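Local structure of DR2417 (Deinococcus radiodurans, 4XWW) at residues A[452-457]-A[461-466]; A[312-317]-A[348-353]; A[87-92]-A[401-406]. The protein probably processes and degrades RNA as a 5'-3' exonuclease, possibly with endonuclease activity, and binds two zinc ions at a metallo-beta-lactamase-type site. One frame throughout, in Å; residues are numbered along the deposited sequence.

Contact 1: A[452-457]-A[461-466]. With MN (manganese (II) ion), chain G.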
loop_
_atom_site.group_PDB
_atom_site.type_symbol
_atom_site.label_atom_id
_atom_site.label_comp_id
_atom_site.label_asym_id
_atom_site.label_seq_id
_atom_site.Cartn_x
_atom_site.Cartn_y
_atom_site.Cartn_z
ATOM N N ALA A 452 16.205 9.774 11.654
ATOM C CA ALA A 452 16.046 10.070 10.241
ATOM C C ALA A 452 16.270 11.548 9.933
ATOM O O ALA A 452 15.922 12.423 10.725
ATOM C CB ALA A 452 14.663 9.624 9.771
ATOM N N VAL A 453 16.876 11.816 8.782
ATOM C CA VAL A 453 16.973 13.171 8.253
ATOM C C VAL A 453 16.326 13.167 6.869
ATOM O O VAL A 453 16.713 12.371 6.014
ATOM C CB VAL A 453 18.422 13.660 8.138
ATOM C CG1 VAL A 453 18.459 15.080 7.566
ATOM C CG2 VAL A 453 19.128 13.621 9.498
ATOM N N TYR A 454 15.320 14.017 6.659
ATOM C CA TYR A 454 14.620 14.021 5.378
ATOM C C TYR A 454 15.308 14.885 4.332
ATOM O O TYR A 454 15.808 15.965 4.627
ATOM C CB TYR A 454 13.175 14.501 5.550
ATOM C CG TYR A 454 12.394 13.706 6.568
ATOM C CD1 TYR A 454 12.563 12.335 6.685
ATOM C CD2 TYR A 454 11.500 14.329 7.425
ATOM C CE1 TYR A 454 11.855 11.600 7.617
ATOM C CE2 TYR A 454 10.786 13.607 8.356
ATOM C CZ TYR A 454 10.969 12.242 8.450
ATOM O OH TYR A 454 10.256 11.527 9.384
ATOM N N VAL A 455 15.320 14.386 3.104
ATOM C CA VAL A 455 15.770 15.155 1.951
ATOM C C VAL A 455 14.567 15.454 1.055
ATOM O O VAL A 455 13.838 14.550 0.658
ATOM C CB VAL A 455 16.842 14.401 1.152
ATOM C CG1 VAL A 455 17.275 15.210 -0.061
ATOM C CG2 VAL A 455 18.043 14.096 2.041
ATOM N N ASP A 456 14.367 16.730 0.759
ATOM C CA ASP A 456 13.236 17.176 -0.046
ATOM C C ASP A 456 13.736 18.257 -0.985
ATOM O O ASP A 456 13.966 19.381 -0.565
ATOM C CB ASP A 456 12.122 17.709 0.846
ATOM C CG ASP A 456 10.778 17.775 0.139
ATOM O OD1 ASP A 456 10.724 17.584 -1.092
ATOM O OD2 ASP A 456 9.782 18.047 0.829
ATOM N N GLY A 457 13.940 17.904 -2.247
ATOM C CA GLY A 457 14.560 18.823 -3.179
ATOM C C GLY A 457 16.024 19.000 -2.823
ATOM O O GLY A 457 16.767 18.026 -2.699
ATOM N N GLY A 461 17.159 18.128 5.892
ATOM C CA GLY A 461 16.782 18.410 7.265
ATOM C C GLY A 461 15.914 19.643 7.460
ATOM O O GLY A 461 15.569 19.978 8.592
ATOM N N ASP A 462 15.571 20.338 6.379
ATOM C CA ASP A 462 14.676 21.493 6.507
ATOM C C ASP A 462 13.205 21.066 6.536
ATOM O O ASP A 462 12.335 21.828 6.945
ATOM C CB ASP A 462 14.920 22.508 5.385
ATOM C CG ASP A 462 14.583 21.966 4.018
ATOM O OD1 ASP A 462 14.616 20.733 3.831
ATOM O OD2 ASP A 462 14.288 22.787 3.119
ATOM N N VAL A 463 12.926 19.841 6.115
ATOM C CA VAL A 463 11.601 19.283 6.317
ATOM C C VAL A 463 11.698 18.330 7.495
ATOM O O VAL A 463 12.536 17.422 7.504
ATOM C CB VAL A 463 11.069 18.548 5.065
ATOM C CG1 VAL A 463 9.717 17.888 5.363
ATOM C CG2 VAL A 463 10.939 19.510 3.894
ATOM N N ASN A 464 10.859 18.532 8.500
ATOM C CA ASN A 464 10.860 17.624 9.636
ATOM C C ASN A 464 9.462 17.085 9.899
ATOM O O ASN A 464 8.545 17.333 9.114
ATOM C CB ASN A 464 11.437 18.309 10.886
ATOM C CG ASN A 464 10.583 19.469 11.381
ATOM O OD1 ASN A 464 9.483 19.719 10.884
ATOM N ND2 ASN A 464 11.094 20.183 12.379
ATOM N N ASP A 465 9.299 16.355 10.995
ATOM C CA ASP A 465 8.035 15.686 11.283
ATOM C C ASP A 465 6.897 16.682 11.533
ATOM O O ASP A 465 5.742 16.409 11.207
ATOM C CB ASP A 465 8.191 14.742 12.479
ATOM C CG ASP A 465 8.773 13.389 12.086
ATOM O OD1 ASP A 465 8.709 13.033 10.891
ATOM O OD2 ASP A 465 9.288 12.676 12.973
ATOM N N ASP A 466 7.223 17.839 12.099
ATOM C CA ASP A 466 6.223 18.883 12.308
ATOM C C ASP A 466 5.693 19.387 10.970
ATOM O O ASP A 466 4.491 19.589 10.804
ATOM C CB ASP A 466 6.807 20.041 13.121
ATOM C CG ASP A 466 6.967 19.699 14.595
ATOM O OD1 ASP A 466 6.381 18.694 15.046
ATOM O OD2 ASP A 466 7.669 20.445 15.306
HETATM MN MN MN G . 9.393 17.119 -2.768
HETATM O O HOH W 1 14.676 16.022 8.557
HETATM O O HOH W 2 14.276 18.218 4.036
#
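Tyr454 and Asp456 reach segment 461-466 through different first torsions: CG of Tyr454 stands anti to its own carbonyl carbon (chi1 -55°), which carries the ring out to Asp465, whereas CG of Asp456 lies anti to the backbone N (chi1 -162°), beside Val463. Both sit on the first arm of a beta hairpin; strand 452-456 pairs antiparallel with 459-460, after which the chain passes along one edge of the tyrosine ring and enters helix 465-477. Asn464 is the N-cap of that helix, its OD1 accepting from Val467 N. Gly461 N gives a nearly straight 2.8 Å hydrogen bond to Tyr454 O. Val453 CG1 packs 3.7 Å from Gly461 N. Further along, the ring of Tyr454 presents its edge to the loop, with CD2 3.3 Å from Val463 O. Its hydroxyl donates to Asp465 OD1 at 2.6 Å; the acceptor lies in the plane of the ring, and the hydroxyl meets it on the syn side, 22° out of the carboxylate plane. A water bridges the two backbones, accepting from Tyr454 N at 2.8 Å and donating to Val463 O. Backbone and water tie the strand to the loop, and the tyrosine hydroxyl ties it to the first turn of the helix. Nearby, Asp462 OD2 forms a salt bridge with Arg549 of the second subunit, placing the turn at the dimer interface. The two oxygens of Asp456 divide their work: OD2 pairs with Arg471 and touches Val463 CG2 at 3.6 Å, while OD1 binds manganese at 2.2 Å, an ion that Gly59 O also binds.

Contact 2: A[312-317]-A[348-353]. With nucleotides of chain C.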
loop_
_atom_site.group_PDB
_atom_site.type_symbol
_atom_site.label_atom_id
_atom_site.label_comp_id
_atom_site.label_asym_id
_atom_site.label_seq_id
_atom_site.Cartn_x
_atom_site.Cartn_y
_atom_site.Cartn_z
ATOM N N GLY A 312 11.117 1.029 -14.247
ATOM C CA GLY A 312 9.764 1.199 -13.768
ATOM C C GLY A 312 9.144 0.031 -13.039
ATOM O O GLY A 312 7.930 0.002 -12.894
ATOM N N SER A 313 9.965 -0.888 -12.539
ATOM C CA SER A 313 9.459 -2.145 -11.982
ATOM C C SER A 313 8.600 -1.942 -10.732
ATOM O O SER A 313 7.799 -2.804 -10.371
ATOM C CB SER A 313 10.622 -3.087 -11.663
ATOM O OG SER A 313 11.293 -2.678 -10.490
ATOM N N GLN A 314 8.747 -0.789 -10.088
ATOM C CA GLN A 314 7.985 -0.505 -8.875
ATOM C C GLN A 314 6.829 0.456 -9.124
ATOM O O GLN A 314 6.309 1.069 -8.196
ATOM C CB GLN A 314 8.912 0.059 -7.790
ATOM C CG GLN A 314 9.846 -0.992 -7.187
ATOM C CD GLN A 314 9.090 -2.207 -6.669
ATOM O OE1 GLN A 314 8.263 -2.100 -5.761
ATOM N NE2 GLN A 314 9.370 -3.372 -7.251
ATOM N N GLY A 315 6.426 0.594 -10.379
ATOM C CA GLY A 315 5.231 1.369 -10.690
ATOM C C GLY A 315 5.404 2.870 -10.798
ATOM O O GLY A 315 4.411 3.602 -10.833
ATOM N N GLN A 316 6.653 3.331 -10.861
ATOM C CA GLN A 316 6.940 4.758 -10.989
ATOM C C GLN A 316 6.277 5.308 -12.256
ATOM O O GLN A 316 6.611 4.889 -13.361
ATOM C CB GLN A 316 8.455 5.007 -11.028
ATOM C CG GLN A 316 9.240 4.455 -9.828
ATOM C CD GLN A 316 9.827 3.074 -10.080
ATOM O OE1 GLN A 316 9.212 2.230 -10.734
ATOM N NE2 GLN A 316 11.035 2.841 -9.563
ATOM N N PRO A 317 5.325 6.244 -12.102
ATOM C CA PRO A 317 4.622 6.769 -13.277
ATOM C C PRO A 317 5.510 7.435 -14.337
ATOM O O PRO A 317 5.128 7.434 -15.509
ATOM C CB PRO A 317 3.656 7.798 -12.669
ATOM C CG PRO A 317 3.395 7.289 -11.301
ATOM C CD PRO A 317 4.739 6.744 -10.846
ATOM N N PRO A 348 6.739 -3.691 -0.432
ATOM C CA PRO A 348 5.666 -3.202 0.445
ATOM C C PRO A 348 5.522 -1.692 0.388
ATOM O O PRO A 348 6.507 -0.961 0.535
ATOM C CB PRO A 348 6.120 -3.664 1.828
ATOM C CG PRO A 348 6.860 -4.930 1.546
ATOM C CD PRO A 348 7.558 -4.726 0.228
ATOM N N GLY A 349 4.300 -1.233 0.132
ATOM C CA GLY A 349 4.046 0.175 -0.070
ATOM C C GLY A 349 3.858 0.557 -1.531
ATOM O O GLY A 349 3.274 1.599 -1.834
ATOM N N ASN A 350 4.357 -0.281 -2.439
ATOM C CA ASN A 350 4.276 0.022 -3.871
ATOM C C ASN A 350 3.192 -0.779 -4.576
ATOM O O ASN A 350 3.049 -0.692 -5.790
ATOM C CB ASN A 350 5.630 -0.235 -4.549
ATOM C CG ASN A 350 6.705 0.714 -4.067
ATOM O OD1 ASN A 350 6.404 1.793 -3.559
ATOM N ND2 ASN A 350 7.966 0.316 -4.217
ATOM N N GLU A 351 2.428 -1.552 -3.810
ATOM C CA GLU A 351 1.408 -2.427 -4.379
ATOM C C GLU A 351 0.389 -1.684 -5.258
ATOM O O GLU A 351 0.068 -2.129 -6.364
ATOM C CB GLU A 351 0.674 -3.180 -3.265
ATOM C CG GLU A 351 1.495 -4.301 -2.612
ATOM C CD GLU A 351 2.185 -3.877 -1.324
ATOM O OE1 GLU A 351 2.201 -2.669 -1.012
ATOM O OE2 GLU A 351 2.704 -4.767 -0.618
ATOM N N ASP A 352 -0.127 -0.564 -4.759
ATOM C CA ASP A 352 -1.112 0.220 -5.504
ATOM C C ASP A 352 -0.569 0.764 -6.821
ATOM O O ASP A 352 -1.280 0.797 -7.841
ATOM C CB ASP A 352 -1.617 1.390 -4.652
ATOM C CG ASP A 352 -2.778 1.004 -3.754
ATOM O OD1 ASP A 352 -3.412 -0.042 -4.011
ATOM O OD2 ASP A 352 -3.066 1.762 -2.803
ATOM N N ALA A 353 0.673 1.227 -6.781
ATOM C CA ALA A 353 1.311 1.824 -7.948
ATOM C C ALA A 353 1.532 0.759 -9.037
ATOM O O ALA A 353 1.226 0.986 -10.217
ATOM C CB ALA A 353 2.632 2.488 -7.546
ATOM P P U C 5 15.504 1.601 -10.532
ATOM O OP1 U C 5 14.345 0.884 -9.956
ATOM O OP2 U C 5 16.231 1.015 -11.676
ATOM O "O5'" U C 5 15.027 3.058 -10.953
ATOM C "C5'" U C 5 14.049 3.213 -11.991
ATOM C "C4'" U C 5 13.222 4.454 -11.768
ATOM O "O4'" U C 5 13.388 4.940 -10.408
ATOM C "C3'" U C 5 13.597 5.656 -12.616
ATOM O "O3'" U C 5 13.116 5.549 -13.947
ATOM C "C2'" U C 5 12.958 6.787 -11.826
ATOM O "O2'" U C 5 11.560 6.858 -11.999
ATOM C "C1'" U C 5 13.283 6.356 -10.396
ATOM N N1 U C 5 14.554 6.922 -9.921
ATOM C C2 U C 5 14.529 8.211 -9.426
ATOM O O2 U C 5 13.507 8.870 -9.351
ATOM N N3 U C 5 15.744 8.692 -9.013
ATOM C C4 U C 5 16.958 8.042 -9.050
ATOM O O4 U C 5 17.967 8.615 -8.638
ATOM C C5 U C 5 16.904 6.715 -9.586
ATOM C C6 U C 5 15.733 6.216 -10.000
ATOM P P U C 2 13.524 -8.765 -3.256
ATOM O OP1 U C 2 14.776 -8.559 -4.019
ATOM O OP2 U C 2 13.450 -9.841 -2.243
ATOM O "O5'" U C 2 13.120 -7.418 -2.507
ATOM C "C5'" U C 2 13.136 -6.149 -3.181
ATOM C "C4'" U C 2 13.590 -5.060 -2.238
ATOM O "O4'" U C 2 12.536 -4.761 -1.278
ATOM C "C3'" U C 2 14.835 -5.372 -1.411
ATOM O "O3'" U C 2 15.643 -4.207 -1.346
ATOM C "C2'" U C 2 14.268 -5.649 -0.023
ATOM O "O2'" U C 2 15.192 -5.391 1.013
ATOM C "C1'" U C 2 13.101 -4.668 0.010
ATOM N N1 U C 2 12.067 -4.989 1.002
ATOM C C2 U C 2 11.534 -3.944 1.732
ATOM O O2 U C 2 11.880 -2.786 1.579
ATOM N N3 U C 2 10.580 -4.310 2.647
ATOM C C4 U C 2 10.114 -5.580 2.906
ATOM O O4 U C 2 9.246 -5.744 3.765
ATOM C C5 U C 2 10.718 -6.607 2.114
ATOM C C6 U C 2 11.651 -6.284 1.210
HETATM O O HOH W 3 1.700 3.601 -10.969
#
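Gln314 and Asn350 meet with their side chains crossing at about a right angle and their amide planes turned 49° apart. Asn350 ND2 donates to Gln314 OE1 at 2.9 Å, and the fit is good from both ends: the acceptor lies in the amide plane of Asn350, while the donor approaches in the carbonyl plane of Gln314 on a lone pair, with a C=O...N angle of 122°. The N-H...O angle is 166°. A bend at chi2 in Gln314 brings its amide to this position. OE1 takes a second hydrogen bond from Ile347 N, and NE2 donates to Asn345 O, which fixes the rotation of the whole amide. In the beta-CASP domain this joins a type I turn, Gly312 to Gly315, to the start of helix 351-364. Beside this amide pair the backbones come close, with Gly315 CA 4.8 Å from Ala353 CA. The methyl of Ala353 points at the turn, its CB 3.9 Å from Gly315 O. A water donates to Gly315 O at 2.7 Å and to Ala353 O at 2.8 Å, linking turn and helix a second time. RNA lies at both ends. Gln316 NE2 is 3.3 Å from O4' of U5 of chain C, and Pro348 CG is 3.4 Å from O4 of U2 of chain C. Gln314 also touches Phe245, a residue that binds UMP in this protein. With both amide atoms engaged, Gln314 joins the two RNA-lining loops through neutral hydrogen bonds, with no net charge placed between them.

Contact 3: A[87-92]-A[401-406]. With ZN (zinc ion), chain F; nucleotides of chain C.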
loop_
_atom_site.group_PDB
_atom_site.type_symbol
_atom_site.label_atom_id
_atom_site.label_comp_id
_atom_site.label_asym_id
_atom_site.label_seq_id
_atom_site.Cartn_x
_atom_site.Cartn_y
_atom_site.Cartn_z
ATOM N N GLU A 87 21.247 1.108 -3.102
ATOM C CA GLU A 87 20.987 2.426 -2.548
ATOM C C GLU A 87 20.749 2.420 -1.049
ATOM O O GLU A 87 21.036 3.410 -0.402
ATOM C CB GLU A 87 19.786 3.073 -3.250
ATOM C CG GLU A 87 20.111 3.566 -4.660
ATOM C CD GLU A 87 20.945 4.821 -4.706
ATOM O OE1 GLU A 87 21.165 5.451 -3.658
ATOM O OE2 GLU A 87 21.379 5.180 -5.813
ATOM N N ASP A 88 20.234 1.333 -0.488
ATOM C CA ASP A 88 20.067 1.337 0.970
ATOM C C ASP A 88 21.361 0.981 1.702
ATOM O O ASP A 88 21.364 0.824 2.929
ATOM C CB ASP A 88 18.937 0.391 1.404
ATOM C CG ASP A 88 19.262 -1.057 1.179
ATOM O OD1 ASP A 88 19.798 -1.381 0.099
ATOM O OD2 ASP A 88 18.952 -1.867 2.079
ATOM N N HIS A 89 22.474 0.902 0.960
ATOM C CA HIS A 89 23.784 0.802 1.594
ATOM C C HIS A 89 24.758 1.900 1.177
ATOM O O HIS A 89 25.685 2.181 1.919
ATOM C CB HIS A 89 24.391 -0.582 1.327
ATOM C CG HIS A 89 23.542 -1.696 1.863
ATOM N ND1 HIS A 89 23.854 -2.366 3.030
ATOM C CD2 HIS A 89 22.366 -2.207 1.437
ATOM C CE1 HIS A 89 22.923 -3.273 3.267
ATOM N NE2 HIS A 89 22.010 -3.198 2.317
ATOM N N ILE A 90 24.547 2.543 0.028
ATOM C CA ILE A 90 25.449 3.629 -0.361
ATOM C C ILE A 90 24.794 4.979 -0.624
ATOM O O ILE A 90 25.490 5.970 -0.828
ATOM C CB ILE A 90 26.268 3.264 -1.624
ATOM C CG1 ILE A 90 25.363 2.998 -2.822
ATOM C CG2 ILE A 90 27.093 2.020 -1.347
ATOM C CD1 ILE A 90 26.072 3.125 -4.144
ATOM N N GLY A 91 23.466 5.028 -0.607
ATOM C CA GLY A 91 22.768 6.235 -1.017
ATOM C C GLY A 91 22.924 7.455 -0.131
ATOM O O GLY A 91 22.709 8.582 -0.582
ATOM N N GLY A 92 23.291 7.237 1.125
ATOM C CA GLY A 92 23.528 8.339 2.040
ATOM C C GLY A 92 24.949 8.881 2.059
ATOM O O GLY A 92 25.220 9.874 2.715
ATOM N N PRO A 401 20.184 -10.268 14.751
ATOM C CA PRO A 401 19.427 -10.245 13.493
ATOM C C PRO A 401 19.245 -8.801 13.028
ATOM O O PRO A 401 18.887 -7.922 13.823
ATOM C CB PRO A 401 18.100 -10.914 13.867
ATOM C CG PRO A 401 18.038 -10.829 15.380
ATOM C CD PRO A 401 19.452 -10.930 15.840
ATOM N N TRP A 402 19.469 -8.574 11.738
ATOM C CA TRP A 402 19.704 -7.241 11.199
ATOM C C TRP A 402 18.960 -7.082 9.860
ATOM O O TRP A 402 18.413 -8.065 9.358
ATOM C CB TRP A 402 21.243 -7.037 11.088
ATOM C CG TRP A 402 21.697 -6.014 10.104
ATOM C CD1 TRP A 402 21.835 -4.669 10.320
ATOM C CD2 TRP A 402 22.101 -6.250 8.756
ATOM N NE1 TRP A 402 22.263 -4.051 9.176
ATOM C CE2 TRP A 402 22.434 -5.001 8.197
ATOM C CE3 TRP A 402 22.215 -7.400 7.962
ATOM C CZ2 TRP A 402 22.882 -4.860 6.879
ATOM C CZ3 TRP A 402 22.638 -7.260 6.630
ATOM C CH2 TRP A 402 22.962 -5.994 6.111
ATOM N N HIS A 403 18.912 -5.870 9.300
ATOM C CA HIS A 403 18.290 -5.636 7.986
ATOM C C HIS A 403 16.850 -6.181 7.958
ATOM O O HIS A 403 16.473 -7.007 7.112
ATOM C CB HIS A 403 19.145 -6.272 6.857
ATOM C CG HIS A 403 18.911 -5.689 5.490
ATOM N ND1 HIS A 403 17.795 -6.001 4.740
ATOM C CD2 HIS A 403 19.667 -4.879 4.711
ATOM C CE1 HIS A 403 17.862 -5.388 3.572
ATOM N NE2 HIS A 403 18.979 -4.691 3.528
ATOM N N GLY A 404 16.053 -5.721 8.917
ATOM C CA GLY A 404 14.671 -6.140 9.002
ATOM C C GLY A 404 13.927 -5.272 9.981
ATOM O O GLY A 404 14.524 -4.699 10.883
ATOM N N GLU A 405 12.613 -5.190 9.796
ATOM C CA GLU A 405 11.735 -4.571 10.784
ATOM C C GLU A 405 11.655 -5.523 11.974
ATOM O O GLU A 405 12.059 -6.664 11.855
ATOM C CB GLU A 405 10.367 -4.312 10.169
ATOM C CG GLU A 405 10.437 -3.292 9.039
ATOM C CD GLU A 405 9.161 -3.209 8.217
ATOM O OE1 GLU A 405 8.290 -4.090 8.361
ATOM O OE2 GLU A 405 9.044 -2.246 7.434
ATOM N N PRO A 406 11.112 -5.075 13.116
ATOM C CA PRO A 406 11.075 -6.002 14.255
ATOM C C PRO A 406 10.429 -7.359 13.925
ATOM O O PRO A 406 10.941 -8.384 14.404
ATOM C CB PRO A 406 10.277 -5.214 15.298
ATOM C CG PRO A 406 10.684 -3.755 14.998
ATOM C CD PRO A 406 10.614 -3.736 13.484
HETATM ZN ZN ZN F . 19.987 -3.800 1.824
ATOM P P U C 4 19.043 -0.206 -6.206
ATOM O OP1 U C 4 19.630 -1.056 -7.266
ATOM O OP2 U C 4 19.797 0.038 -4.956
ATOM O "O5'" U C 4 18.681 1.180 -6.902
ATOM C "C5'" U C 4 17.779 2.112 -6.290
ATOM C "C4'" U C 4 16.410 2.007 -6.915
ATOM O "O4'" U C 4 15.441 2.612 -6.015
ATOM C "C3'" U C 4 16.231 2.722 -8.254
ATOM O "O3'" U C 4 16.556 1.872 -9.355
ATOM C "C2'" U C 4 14.786 3.201 -8.174
ATOM O "O2'" U C 4 13.826 2.190 -8.388
ATOM C "C1'" U C 4 14.703 3.600 -6.705
ATOM N N1 U C 4 15.312 4.907 -6.422
ATOM C C2 U C 4 14.467 5.986 -6.257
ATOM O O2 U C 4 13.254 5.895 -6.334
ATOM N N3 U C 4 15.098 7.176 -5.995
ATOM C C4 U C 4 16.454 7.397 -5.884
ATOM O O4 U C 4 16.866 8.532 -5.644
ATOM C C5 U C 4 17.261 6.230 -6.069
ATOM C C6 U C 4 16.676 5.054 -6.325
ATOM P P U C 3 17.227 -4.335 -1.464
ATOM O OP1 U C 3 17.556 -5.758 -1.703
ATOM O OP2 U C 3 17.831 -3.623 -0.314
ATOM O "O5'" U C 3 17.546 -3.538 -2.802
ATOM C "C5'" U C 3 16.881 -3.880 -4.028
ATOM C "C4'" U C 3 16.473 -2.624 -4.753
ATOM O "O4'" U C 3 15.179 -2.181 -4.260
ATOM C "C3'" U C 3 17.427 -1.444 -4.582
ATOM O "O3'" U C 3 17.618 -0.797 -5.829
ATOM C "C2'" U C 3 16.694 -0.536 -3.600
ATOM O "O2'" U C 3 17.013 0.833 -3.748
ATOM C "C1'" U C 3 15.239 -0.801 -3.974
ATOM N N1 U C 3 14.301 -0.508 -2.885
ATOM C C2 U C 3 13.207 0.283 -3.174
ATOM O O2 U C 3 12.987 0.727 -4.287
ATOM N N3 U C 3 12.378 0.530 -2.109
ATOM C C4 U C 3 12.525 0.082 -0.814
ATOM O O4 U C 3 11.687 0.394 0.034
ATOM C C5 U C 3 13.684 -0.726 -0.595
ATOM C C6 U C 3 14.515 -0.982 -1.612
HETATM O O HOH W 4 20.073 -5.105 0.281
#
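Asp88 and His403 keep their backbones well apart, CA to CA 10.1 Å, with His403 in a left-handed conformation just after strand 398-402 and Asp88 in the short helix 87-90. The gap is bridged by side chains around zinc. Asp88 and His89 end the His84-x-His86-x-Asp88-His89 signature of the metallo-beta-lactamase fold, and His403 comes from a segment some 300 residues later in the chain. Asp88 OD2, His89 NE2 and His403 NE2 each bind the ion at 2.2 Å, and a water adds a fourth ligand at 2.0 Å. CG of His403 is anti to its backbone N (chi1 -158°), which sends the imidazole toward the metal. The two histidine rings meet rim to rim with their planes only 11° apart, neither over the other's face. Trp402 packs against both: its CH2 lies in the plane of the His89 ring, 3.9 Å from CE1 at that ring's edge, while CB of His403 sits over one indole face, toward the rim. His89 ND1 is held in turn by Asp47 OD2, a second-shell residue that sets the orientation of the imidazole. RNA meets the start of the helix: Glu87 N donates to OP2 of U4 of chain C at 2.6 Å and 172°. The zinc-bound water donates to OP2 of U3 of chain C at 2.8 Å. A second zinc, on His84, His86 and His153, lies next to the site. Two adjacent phosphates thus lie beside a zinc-bound water that the metal would probably polarise, an arrangement consistent with two-metal-ion hydrolysis of the RNA backbone.

Contact 3 holds one of the two zinc ions of the probable catalytic centre, and the other two contacts lie around it without touching it. Its centre is about 20 Å from that of contact 2 and about 19 Å from that of contact 1; nearest atoms come within about 6 Å and 8 Å. Contacts 2 and 3 share one RNA strand: U3 and U4 meet the zinc site, U2 and U5 the beta-CASP loops. Along the chain, 312-317 and 348-353 are nested inside the long loop that 87-92 and 401-406 close. Contact 1 follows later, about 9 Å from the RNA at its nearest atom, carrying a separate manganese. All three have residues that reach the second subunit.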